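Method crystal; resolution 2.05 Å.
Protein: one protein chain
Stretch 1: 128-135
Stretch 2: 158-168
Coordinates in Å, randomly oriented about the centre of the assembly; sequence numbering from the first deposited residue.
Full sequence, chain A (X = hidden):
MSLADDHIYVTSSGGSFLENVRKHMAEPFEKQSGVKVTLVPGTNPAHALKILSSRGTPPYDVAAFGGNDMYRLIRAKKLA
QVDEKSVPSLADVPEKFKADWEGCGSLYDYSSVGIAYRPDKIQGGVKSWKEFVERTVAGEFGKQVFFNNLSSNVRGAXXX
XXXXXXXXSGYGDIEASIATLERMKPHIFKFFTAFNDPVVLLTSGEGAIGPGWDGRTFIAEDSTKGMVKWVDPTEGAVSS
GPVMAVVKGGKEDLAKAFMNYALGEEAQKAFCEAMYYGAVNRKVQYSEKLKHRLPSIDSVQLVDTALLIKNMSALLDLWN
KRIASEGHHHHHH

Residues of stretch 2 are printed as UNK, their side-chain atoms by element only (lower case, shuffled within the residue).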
# COMPACT_ATOMS: atom_id res chain seq x y z
N SER A 128 10.81 -16.06 6.36
CA SER A 128 10.92 -14.80 7.07
C SER A 128 11.87 -13.82 6.39
O SER A 128 12.72 -14.23 5.58
CB SER A 128 11.39 -15.03 8.50
OG SER A 128 12.73 -15.48 8.50
N TRP A 129 11.73 -12.54 6.72
CA TRP A 129 12.67 -11.51 6.29
C TRP A 129 14.07 -11.85 6.80
O TRP A 129 15.08 -11.62 6.12
CB TRP A 129 12.27 -10.16 6.87
CG TRP A 129 11.03 -9.56 6.27
CD1 TRP A 129 9.81 -9.38 6.89
CD2 TRP A 129 10.89 -9.04 4.94
NE1 TRP A 129 8.92 -8.78 6.01
CE2 TRP A 129 9.56 -8.57 4.81
CE3 TRP A 129 11.75 -8.93 3.85
CZ2 TRP A 129 9.08 -8.00 3.63
CZ3 TRP A 129 11.28 -8.37 2.67
CH2 TRP A 129 9.95 -7.91 2.57
N LYS A 130 14.12 -12.35 8.03
CA LYS A 130 15.39 -12.70 8.66
C LYS A 130 16.08 -13.82 7.88
O LYS A 130 17.29 -13.76 7.62
CB LYS A 130 15.16 -13.09 10.12
CG LYS A 130 16.42 -13.45 10.89
CD LYS A 130 16.11 -13.67 12.37
CE LYS A 130 15.63 -12.38 13.04
NZ LYS A 130 14.75 -12.62 14.23
N GLU A 131 15.32 -14.84 7.50
CA GLU A 131 15.87 -15.94 6.72
C GLU A 131 16.35 -15.42 5.36
O GLU A 131 17.45 -15.74 4.91
CB GLU A 131 14.82 -17.04 6.52
CG GLU A 131 15.35 -18.23 5.78
CD GLU A 131 14.32 -19.33 5.61
OE1 GLU A 131 13.24 -19.25 6.23
OE2 GLU A 131 14.60 -20.28 4.84
N PHE A 132 15.51 -14.63 4.70
CA PHE A 132 15.88 -13.98 3.45
C PHE A 132 17.22 -13.24 3.56
O PHE A 132 18.11 -13.41 2.72
CB PHE A 132 14.78 -13.00 3.04
CG PHE A 132 15.14 -12.12 1.87
CD1 PHE A 132 15.60 -12.68 0.69
CD2 PHE A 132 15.00 -10.74 1.95
CE1 PHE A 132 15.93 -11.87 -0.40
CE2 PHE A 132 15.33 -9.93 0.86
CZ PHE A 132 15.79 -10.50 -0.31
N VAL A 133 17.36 -12.42 4.59
CA VAL A 133 18.59 -11.67 4.81
C VAL A 133 19.80 -12.59 5.06
O VAL A 133 20.82 -12.49 4.39
CB VAL A 133 18.46 -10.67 5.98
CG1 VAL A 133 19.82 -10.03 6.29
CG2 VAL A 133 17.42 -9.61 5.66
N GLU A 134 19.68 -13.48 6.03
CA GLU A 134 20.82 -14.28 6.47
C GLU A 134 21.25 -15.26 5.39
O GLU A 134 22.44 -15.49 5.22
CB GLU A 134 20.51 -15.01 7.77
CG GLU A 134 20.22 -14.09 8.94
CD GLU A 134 21.34 -13.10 9.24
OE1 GLU A 134 22.52 -13.40 8.94
OE2 GLU A 134 21.04 -12.01 9.78
N ARG A 135 20.30 -15.84 4.67
CA ARG A 135 20.64 -16.73 3.57
C ARG A 135 21.28 -15.96 2.40
O ARG A 135 22.20 -16.45 1.74
CB ARG A 135 19.43 -17.57 3.13
CG ARG A 135 19.05 -18.67 4.14
CD ARG A 135 17.84 -19.49 3.69
NE ARG A 135 18.11 -20.30 2.50
CZ ARG A 135 17.21 -21.05 1.87
NH1 ARG A 135 15.96 -21.09 2.32
NH2 ARG A 135 17.54 -21.75 0.80
N UNK A 158 10.04 1.44 3.27
CA UNK A 158 9.22 0.55 4.09
C UNK A 158 9.93 -0.77 4.42
O UNK A 158 9.94 -1.21 5.56
o UNK A 158 8.09 2.60 1.86
c UNK A 158 7.05 2.57 2.57
o UNK A 158 6.18 3.48 2.53
c UNK A 158 7.88 0.26 3.41
c UNK A 158 6.82 1.38 3.52
N UNK A 159 10.49 -1.42 3.40
CA UNK A 159 11.21 -2.67 3.61
C UNK A 159 12.38 -2.46 4.57
O UNK A 159 12.57 -3.24 5.51
c UNK A 159 12.41 -4.62 2.55
c UNK A 159 10.52 -3.51 1.37
c UNK A 159 11.70 -3.29 2.29
N UNK A 160 13.17 -1.41 4.34
CA UNK A 160 14.29 -1.08 5.23
C UNK A 160 13.82 -0.86 6.67
O UNK A 160 14.50 -1.27 7.62
c UNK A 160 15.89 -0.06 3.45
c UNK A 160 17.15 -0.87 3.77
c UNK A 160 15.05 0.14 4.72
c UNK A 160 16.25 1.27 2.82
N UNK A 161 12.67 -0.21 6.84
CA UNK A 161 12.10 -0.03 8.18
C UNK A 161 11.94 -1.36 8.91
O UNK A 161 12.18 -1.44 10.12
o UNK A 161 10.94 2.07 7.90
c UNK A 161 10.75 0.68 8.11
N UNK A 162 11.51 -2.40 8.19
CA UNK A 162 11.39 -3.73 8.78
C UNK A 162 12.76 -4.24 9.21
O UNK A 162 12.87 -4.94 10.22
c UNK A 162 10.80 -4.74 7.79
c UNK A 162 9.73 -6.46 10.03
c UNK A 162 9.29 -4.71 7.68
se UNK A 162 8.31 -5.43 9.23
N UNK A 163 13.78 -3.95 8.41
CA UNK A 163 15.14 -4.34 8.78
C UNK A 163 15.57 -3.63 10.07
O UNK A 163 16.20 -4.22 10.95
c UNK A 163 16.03 -4.91 6.46
c UNK A 163 15.17 -5.99 6.44
c UNK A 163 16.73 -5.47 4.20
c UNK A 163 15.07 -6.80 5.32
c UNK A 163 15.85 -6.55 4.20
c UNK A 163 16.82 -4.67 5.34
c UNK A 163 16.15 -4.03 7.67
N UNK A 164 15.22 -2.35 10.19
CA UNK A 164 15.51 -1.61 11.40
C UNK A 164 14.85 -2.24 12.62
O UNK A 164 15.44 -2.28 13.70
N UNK A 165 13.63 -2.74 12.45
CA UNK A 165 12.89 -3.35 13.55
C UNK A 165 13.45 -4.72 13.94
O UNK A 165 13.59 -5.03 15.12
c UNK A 165 8.20 -4.91 14.72
c UNK A 165 11.42 -3.47 13.20
c UNK A 165 9.07 -3.96 13.90
c UNK A 165 10.53 -3.96 14.34
n UNK A 165 6.83 -5.05 14.11
N UNK A 166 13.77 -5.54 12.95
CA UNK A 166 14.28 -6.89 13.21
C UNK A 166 15.70 -6.88 13.78
O UNK A 166 16.00 -7.59 14.74
c UNK A 166 12.79 -7.99 11.49
c UNK A 166 14.24 -7.76 11.94
c UNK A 166 12.67 -8.42 10.02
c UNK A 166 14.96 -9.09 12.18
N UNK A 167 16.55 -6.05 13.19
CA UNK A 167 17.97 -6.02 13.55
C UNK A 167 18.39 -4.84 14.42
O UNK A 167 19.53 -4.79 14.89
c UNK A 167 18.79 -7.34 11.52
c UNK A 167 18.72 -9.76 10.15
c UNK A 167 17.96 -8.70 9.70
c UNK A 167 18.82 -6.03 12.27
c UNK A 167 18.00 -7.50 10.39
o UNK A 167 18.69 -10.95 9.46
c UNK A 167 19.52 -9.64 11.27
c UNK A 167 19.54 -8.43 11.95
N UNK A 168 17.49 -3.89 14.64
CA UNK A 168 17.81 -2.70 15.40
C UNK A 168 16.75 -2.38 16.45
O UNK A 168 16.08 -3.27 16.96

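Position 158 carries three carbons, the third bearing two oxygens, and lies out of reach of stretch 1: a carboxylate on a two-carbon stem, Glu158. Position 159 has three carbons, one holding the other two, and one of the tips lies 3.9 Å from Trp129 CZ3. A side chain branched at CB with two equal arms is Val159, and the tip is its CG1.

Position 160 shows four carbons forked at the second, with nothing of stretch 1 near; this is Leu160. At 161 one carbon is followed by one oxygen, also out of reach of stretch 1, which gives Ser161. Position 162 is an unbranched run of two carbons, a selenium and a carbon, and the terminal carbon lies 4.3 Å from Trp129 CD1. Selenium identifies selenomethionine, Met162; the terminal carbon is its CE, while SE lies obliquely 5.3 Å from the centroid of the five-membered ring of Trp129.

Position 163 has one carbon and then a ring of six with no heteroatom; CB points sideways, but the ring reaches over, and one ring carbon comes to 3.7 Å from Val133 CG2 and 4.2 Å from Trp129 CE3. This is Phe163, and the ring carbon is its CE1. Position 164 has no side-chain atoms and is Gly164. Position 165, four carbons in a row ending in nitrogen, is Lys165, which lies out of reach of stretch 1.

Position 166 has four carbons forked at the first, one arm two carbons long. The end of the long arm lies 3.6 Å from Trp129 CB and the short arm 3.5 Å from Lys130 CE, so the fork serves two neighbours at once. This is Ile166, and the two atoms are its CD1 and CG2. Position 167 is a carbon and a six-carbon ring bearing one oxygen, and that oxygen lies 2.6 Å from Glu134 OE2. A phenol fits: Tyr167, whose OH donates a hydrogen bond to the carboxylate near the plane of its ring. Position 168 has no side chain and is the first residue to leave helical geometry: Gly168. A CB there would come within 2.8 Å of Gly164 O.

The helices cross almost at right angles, 92°, with axes 11.2 Å apart at closest approach, a spacing that leaves room for large side chains. Trp129 fills it as a knob among Val159, Met162, Phe163 and Ile166, residues that the helical repeat brings to one face. One turn on, Val133 packs against Phe163 and Tyr167, its CG1 3.5 Å from Tyr167 OH. The single hydrogen bond across the contact joins Tyr167 to Glu134 beside this apolar packing. The rule to read is one large knob in a four-residue hole, with a polar tie alongside.

Stretch 2 158-168: EVLSMFGKIYG
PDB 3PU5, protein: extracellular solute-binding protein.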